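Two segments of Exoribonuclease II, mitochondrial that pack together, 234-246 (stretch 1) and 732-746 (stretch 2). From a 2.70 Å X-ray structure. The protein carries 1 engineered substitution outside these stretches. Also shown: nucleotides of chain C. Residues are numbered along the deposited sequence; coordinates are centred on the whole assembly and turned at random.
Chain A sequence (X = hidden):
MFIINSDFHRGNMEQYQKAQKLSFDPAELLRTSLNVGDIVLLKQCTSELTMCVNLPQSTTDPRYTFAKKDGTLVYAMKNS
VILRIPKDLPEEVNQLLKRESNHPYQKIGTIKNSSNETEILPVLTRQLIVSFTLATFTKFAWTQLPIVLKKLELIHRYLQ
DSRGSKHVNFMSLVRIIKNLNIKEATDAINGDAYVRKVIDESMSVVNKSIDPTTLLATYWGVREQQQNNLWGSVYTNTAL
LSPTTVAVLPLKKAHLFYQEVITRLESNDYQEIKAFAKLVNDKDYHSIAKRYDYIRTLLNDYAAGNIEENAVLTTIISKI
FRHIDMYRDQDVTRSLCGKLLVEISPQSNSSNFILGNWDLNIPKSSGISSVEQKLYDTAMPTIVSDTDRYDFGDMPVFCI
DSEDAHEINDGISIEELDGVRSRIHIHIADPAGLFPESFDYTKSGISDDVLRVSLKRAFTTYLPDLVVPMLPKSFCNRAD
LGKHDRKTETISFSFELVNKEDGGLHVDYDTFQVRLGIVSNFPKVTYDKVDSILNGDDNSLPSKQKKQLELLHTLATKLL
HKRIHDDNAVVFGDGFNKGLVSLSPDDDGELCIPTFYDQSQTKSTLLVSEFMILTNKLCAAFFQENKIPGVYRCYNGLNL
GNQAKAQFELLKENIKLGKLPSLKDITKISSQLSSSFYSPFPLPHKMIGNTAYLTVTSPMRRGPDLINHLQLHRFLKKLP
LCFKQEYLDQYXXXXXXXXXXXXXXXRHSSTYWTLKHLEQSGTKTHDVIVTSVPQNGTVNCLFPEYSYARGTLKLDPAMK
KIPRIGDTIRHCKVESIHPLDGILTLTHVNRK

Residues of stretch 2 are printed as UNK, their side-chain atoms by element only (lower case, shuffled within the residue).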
# COMPACT_ATOMS: atom_id res chain seq x y z
N VAL A 234 -11.78 -8.27 -1.97
CA VAL A 234 -11.39 -7.61 -3.19
C VAL A 234 -10.80 -6.26 -2.82
O VAL A 234 -11.48 -5.42 -2.22
CB VAL A 234 -12.60 -7.46 -4.12
CG1 VAL A 234 -12.27 -6.54 -5.26
CG2 VAL A 234 -13.06 -8.81 -4.59
N TYR A 235 -9.57 -6.01 -3.21
CA TYR A 235 -8.92 -4.76 -2.89
C TYR A 235 -9.05 -3.81 -4.07
O TYR A 235 -8.87 -4.22 -5.21
CB TYR A 235 -7.47 -5.01 -2.56
CG TYR A 235 -7.30 -5.67 -1.24
CD1 TYR A 235 -7.43 -7.04 -1.09
CD2 TYR A 235 -7.01 -4.91 -0.12
CE1 TYR A 235 -7.26 -7.62 0.15
CE2 TYR A 235 -6.85 -5.47 1.11
CZ TYR A 235 -6.96 -6.82 1.25
OH TYR A 235 -6.78 -7.34 2.51
N THR A 236 -9.40 -2.56 -3.78
CA THR A 236 -9.61 -1.54 -4.78
C THR A 236 -8.51 -0.50 -4.62
O THR A 236 -8.38 0.08 -3.54
CB THR A 236 -10.98 -0.87 -4.60
OG1 THR A 236 -12.04 -1.79 -4.91
CG2 THR A 236 -11.10 0.34 -5.51
N ASN A 237 -7.73 -0.26 -5.67
CA ASN A 237 -6.68 0.73 -5.57
C ASN A 237 -7.28 2.13 -5.54
O ASN A 237 -8.24 2.43 -6.25
CB ASN A 237 -5.70 0.62 -6.73
CG ASN A 237 -4.74 1.84 -6.81
OD1 ASN A 237 -4.09 2.20 -5.83
ND2 ASN A 237 -4.65 2.45 -7.97
N THR A 238 -6.72 2.97 -4.66
CA THR A 238 -7.17 4.34 -4.42
C THR A 238 -6.98 5.25 -5.64
O THR A 238 -7.72 6.24 -5.79
CB THR A 238 -6.36 4.94 -3.27
OG1 THR A 238 -6.06 3.92 -2.30
CG2 THR A 238 -7.11 6.07 -2.64
N ALA A 239 -5.96 5.02 -6.45
CA ALA A 239 -5.63 5.98 -7.48
C ALA A 239 -6.41 5.70 -8.76
O ALA A 239 -7.02 6.60 -9.35
CB ALA A 239 -4.12 5.95 -7.74
N LEU A 240 -6.41 4.44 -9.16
CA LEU A 240 -7.17 3.96 -10.28
C LEU A 240 -8.63 3.76 -9.95
O LEU A 240 -9.44 3.68 -10.87
CB LEU A 240 -6.62 2.62 -10.74
CG LEU A 240 -5.12 2.47 -10.94
CD1 LEU A 240 -4.87 1.13 -11.64
CD2 LEU A 240 -4.52 3.64 -11.71
N LEU A 241 -8.96 3.63 -8.66
CA LEU A 241 -10.32 3.31 -8.19
C LEU A 241 -10.86 2.08 -8.90
O LEU A 241 -11.94 2.07 -9.47
CB LEU A 241 -11.28 4.49 -8.35
CG LEU A 241 -11.05 5.78 -7.56
CD1 LEU A 241 -11.92 6.92 -8.04
CD2 LEU A 241 -11.31 5.53 -6.11
N SER A 242 -10.07 1.01 -8.86
CA SER A 242 -10.44 -0.21 -9.54
C SER A 242 -9.85 -1.37 -8.76
O SER A 242 -8.83 -1.21 -8.09
CB SER A 242 -9.91 -0.20 -10.97
OG SER A 242 -9.77 -1.52 -11.42
N PRO A 243 -10.46 -2.55 -8.86
CA PRO A 243 -9.97 -3.68 -8.06
C PRO A 243 -8.64 -4.20 -8.57
O PRO A 243 -8.41 -4.34 -9.77
CB PRO A 243 -11.07 -4.72 -8.24
CG PRO A 243 -11.76 -4.33 -9.52
CD PRO A 243 -11.77 -2.84 -9.47
N THR A 244 -7.78 -4.55 -7.62
CA THR A 244 -6.45 -5.03 -7.97
C THR A 244 -6.33 -6.53 -7.84
O THR A 244 -5.86 -7.20 -8.76
CB THR A 244 -5.37 -4.35 -7.12
OG1 THR A 244 -5.55 -4.68 -5.74
CG2 THR A 244 -5.41 -2.83 -7.26
N THR A 245 -6.80 -7.10 -6.74
CA THR A 245 -6.45 -8.47 -6.47
C THR A 245 -7.51 -9.04 -5.54
O THR A 245 -8.28 -8.29 -4.92
CB THR A 245 -5.06 -8.55 -5.87
OG1 THR A 245 -4.61 -9.91 -5.83
CG2 THR A 245 -5.09 -7.93 -4.48
N VAL A 246 -7.56 -10.37 -5.47
CA VAL A 246 -8.41 -11.05 -4.50
C VAL A 246 -7.76 -12.37 -4.12
O VAL A 246 -7.19 -13.07 -4.96
CB VAL A 246 -9.82 -11.27 -5.08
CG1 VAL A 246 -9.74 -12.09 -6.35
CG2 VAL A 246 -10.74 -11.92 -4.06
N UNK A 732 3.49 -4.96 -12.53
CA UNK A 732 3.01 -3.71 -11.94
C UNK A 732 1.68 -3.94 -11.26
O UNK A 732 1.40 -3.38 -10.19
c UNK A 732 4.27 -2.34 -13.58
c UNK A 732 2.91 -2.62 -13.01
c UNK A 732 2.33 -1.37 -12.41
N UNK A 733 0.84 -4.77 -11.85
CA UNK A 733 -0.38 -5.11 -11.16
C UNK A 733 -0.08 -5.86 -9.88
O UNK A 733 -0.63 -5.55 -8.83
c UNK A 733 -3.38 -3.58 -14.00
c UNK A 733 -4.47 -2.72 -14.14
c UNK A 733 -5.28 -2.55 -13.05
c UNK A 733 -5.03 -3.22 -11.85
c UNK A 733 -3.11 -4.27 -12.80
c UNK A 733 -1.29 -5.93 -12.06
c UNK A 733 -1.94 -5.07 -13.03
n UNK A 733 -2.41 -3.94 -14.91
c UNK A 733 -1.55 -4.82 -14.30
c UNK A 733 -3.95 -4.08 -11.71
N UNK A 734 0.84 -6.83 -9.94
CA UNK A 734 1.18 -7.57 -8.74
C UNK A 734 1.70 -6.64 -7.66
O UNK A 734 1.33 -6.76 -6.49
o UNK A 734 1.97 -9.26 -10.31
c UNK A 734 2.24 -8.63 -9.06
N UNK A 735 2.51 -5.67 -8.06
CA UNK A 735 3.12 -4.75 -7.11
C UNK A 735 2.11 -3.80 -6.51
O UNK A 735 2.08 -3.58 -5.30
c UNK A 735 6.71 -6.71 -8.12
c UNK A 735 5.58 -6.00 -7.75
c UNK A 735 4.19 -3.93 -7.79
c UNK A 735 6.34 -4.14 -9.03
c UNK A 735 5.38 -4.71 -8.21
c UNK A 735 7.47 -4.84 -9.40
c UNK A 735 7.66 -6.13 -8.95
N UNK A 736 1.31 -3.18 -7.37
CA UNK A 736 0.33 -2.24 -6.86
C UNK A 736 -0.61 -2.93 -5.88
O UNK A 736 -0.94 -2.37 -4.84
c UNK A 736 -0.69 0.68 -7.16
c UNK A 736 -0.45 -1.63 -8.00
o UNK A 736 -0.37 1.45 -8.05
c UNK A 736 -1.39 -0.61 -7.52
n UNK A 736 -0.50 0.94 -5.86
N UNK A 737 -1.01 -4.16 -6.19
CA UNK A 737 -1.79 -4.94 -5.24
C UNK A 737 -1.10 -4.98 -3.89
O UNK A 737 -1.65 -4.52 -2.88
c UNK A 737 -2.00 -6.35 -5.79
N UNK A 738 0.13 -5.49 -3.86
CA UNK A 738 0.82 -5.64 -2.58
C UNK A 738 1.10 -4.30 -1.95
O UNK A 738 1.19 -4.20 -0.73
n UNK A 738 3.59 -7.64 1.39
c UNK A 738 2.64 -8.15 0.62
c UNK A 738 1.69 -8.43 -1.63
c UNK A 738 1.91 -7.81 -2.97
c UNK A 738 2.12 -6.38 -2.76
n UNK A 738 2.67 -7.91 -0.68
n UNK A 738 1.66 -8.89 1.14
N UNK A 739 1.25 -3.26 -2.76
CA UNK A 739 1.44 -1.94 -2.19
C UNK A 739 0.21 -1.52 -1.43
O UNK A 739 0.31 -1.04 -0.31
c UNK A 739 1.73 -0.93 -3.30
N UNK A 740 -0.96 -1.77 -1.99
CA UNK A 740 -2.19 -1.33 -1.35
C UNK A 740 -2.42 -2.04 -0.04
O UNK A 740 -2.64 -1.40 0.99
o UNK A 740 -2.79 0.39 -3.47
c UNK A 740 -3.17 -0.80 -3.55
c UNK A 740 -3.34 -1.56 -2.29
o UNK A 740 -3.39 -1.42 -4.62
N UNK A 741 -2.38 -3.38 -0.07
CA UNK A 741 -2.50 -4.18 1.15
C UNK A 741 -1.60 -3.63 2.25
O UNK A 741 -2.01 -3.51 3.41
c UNK A 741 -2.88 -7.67 -0.57
c UNK A 741 -3.19 -6.24 -0.14
c UNK A 741 -2.16 -5.65 0.83
c UNK A 741 -2.03 -6.45 2.11
N UNK A 742 -0.35 -3.27 1.91
CA UNK A 742 0.59 -2.82 2.94
C UNK A 742 0.21 -1.46 3.52
O UNK A 742 0.26 -1.27 4.74
c UNK A 742 2.53 -4.23 2.19
c UNK A 742 2.69 -4.92 3.52
c UNK A 742 3.85 -4.23 1.43
c UNK A 742 2.01 -2.81 2.40
N UNK A 743 -0.19 -0.51 2.67
CA UNK A 743 -0.67 0.77 3.20
C UNK A 743 -1.77 0.52 4.24
O UNK A 743 -1.74 1.07 5.35
c UNK A 743 -0.68 2.90 -0.18
c UNK A 743 -1.22 1.66 2.07
c UNK A 743 -0.46 1.63 0.72
n UNK A 743 -0.80 3.83 -2.58
c UNK A 743 -0.66 2.61 -1.70
N UNK A 744 -2.69 -0.37 3.90
CA UNK A 744 -3.84 -0.67 4.74
C UNK A 744 -3.38 -1.24 6.07
O UNK A 744 -3.70 -0.72 7.14
c UNK A 744 -5.64 -0.85 3.01
c UNK A 744 -4.77 -1.63 4.00
c UNK A 744 -5.58 -2.47 4.98
c UNK A 744 -6.05 -1.62 1.81
N UNK A 745 -2.62 -2.32 6.02
CA UNK A 745 -2.25 -2.97 7.26
C UNK A 745 -1.24 -2.15 8.04
O UNK A 745 -1.19 -2.26 9.27
c UNK A 745 -1.76 -4.38 6.99
c UNK A 745 -3.20 -5.67 5.44
c UNK A 745 -4.26 -6.50 5.20
c UNK A 745 -4.72 -6.60 7.54
c UNK A 745 -3.65 -5.79 7.77
c UNK A 745 -5.02 -6.96 6.25
c UNK A 745 -2.88 -5.31 6.73
N UNK A 746 -0.45 -1.31 7.38
CA UNK A 746 0.33 -0.36 8.16
C UNK A 746 -0.60 0.53 8.97
O UNK A 746 -0.52 0.56 10.20
c UNK A 746 1.27 0.45 7.25
c UNK A 746 3.44 0.36 5.80
n UNK A 746 4.67 -0.17 5.68
o UNK A 746 3.10 1.37 5.18
c UNK A 746 2.47 -0.39 6.72
P A C 1 -6.61 8.04 0.22
OP1 A C 1 -6.14 6.64 0.19
OP2 A C 1 -6.58 8.87 -1.01
O5' A C 1 -5.70 8.69 1.35
C5' A C 1 -4.31 8.82 1.14
C4' A C 1 -3.99 10.07 0.36
O4' A C 1 -4.45 11.23 1.10
C3' A C 1 -2.51 10.32 0.13
O3' A C 1 -2.00 9.67 -0.99
C2' A C 1 -2.42 11.83 0.07
O2' A C 1 -2.87 12.30 -1.19
C1' A C 1 -3.45 12.22 1.12
N9 A C 1 -2.89 12.20 2.48
C8 A C 1 -1.90 11.39 2.99
N7 A C 1 -1.65 11.60 4.26
C5 A C 1 -2.55 12.59 4.60
C6 A C 1 -2.79 13.26 5.80
N6 A C 1 -2.11 12.99 6.92
N1 A C 1 -3.76 14.20 5.82
C2 A C 1 -4.43 14.46 4.69
N3 A C 1 -4.30 13.91 3.49
C4 A C 1 -3.33 12.97 3.52

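Position 732 has three side-chain carbons, one attached to CA and carrying the other two, and none touches stretch 1: Val-732. Position 733 carries one carbon, then fused five- and six-membered rings holding eight carbons and one nitrogen, a system unique to Trp-733. Its CA-to-CB bond points sideways, yet the ring end comes nearer, setting CH2 4.0 Å from Leu-240 CD1 and CZ3 4.1 Å from Pro-243 O. Position 734 has one carbon and one oxygen and points away; a single unbranched C-O pair gives Ser-734. At 735, one carbon leads to a six-carbon ring with no heteroatom, out of reach of stretch 1: Phe-735.

Position 736 has three carbons, the third bearing one oxygen and one nitrogen, and its CA-to-CB bond points toward stretch 1. The chain length and terminal amide identify Gln-736. Position 737 has a lone carbon, hence Ala-737. Its CB lies 3.7 Å from Thr-245 CG2 and 3.9 Å from Thr-244 OG1, and the CA-CA distance to Thr-244 is 5.4 Å, so the helix backbone comes close to the strand here.

Position 738 shows three carbons, a nitrogen, then a carbon with two more nitrogens, a guanidinium group: Arg-738, directed away. Position 739, again one carbon, is Ala-739, out of reach. Position 740 has two carbons, the second carrying two oxygens, a carboxylate one carbon shorter than glutamate's: Asp-740. Its OD2 is 3.6 Å from Thr-244 CG2, and its OD1 accepts a weak hydrogen bond from Gln-736 NE2 at 3.4 Å.

Position 741 has four carbons forked at the first, one arm two carbons long, as in Ile-741. Its CG1 sits 4.0 Å from the Tyr-235 ring centroid and 10° off the ring normal, a CH-pi contact over the face. Position 742 also has four carbons but forks at the second, giving Leu-742, out of reach. Position 743 is four carbons in a row ending in nitrogen, Lys-743; its CA-to-CB bond points toward stretch 1, but the side chain makes no contact with it. Position 744 repeats the fork at the first carbon with one longer arm: Ile-744, whose CD1 meets Tyr-235 CD2 at 3.9 Å, at the ring's edge. Position 745, one carbon and a six-carbon ring, is Phe-745; its CE2 lies 3.8 Å from Tyr-235 OH, which is near the plane of the phenylalanine ring. Position 746, three carbons ending in one oxygen and one nitrogen, is Gln-746, out of reach.

The helix crosses strand 242-246 at nearly a right angle (89° between directions, axes 7.5 Å apart at closest approach). Within stretch 1, Tyr-235 N to Thr-245 O (3.1 Å) and Thr-244 N to Tyr-235 O (2.7 Å) tie its two strands together, so Tyr-235, Thr-244 and Thr-245 are held side by side against the helix. No clear hydrogen bond joins the stretches; the 586 Å² buried rests largely on packing, with Tyr-235 lodged among Ile-741, Ile-744 and Phe-745, and Trp-733 meeting Leu-240 and Pro-243.

Stretch 2, residues 732-746: VWSFQARADILKIFQ
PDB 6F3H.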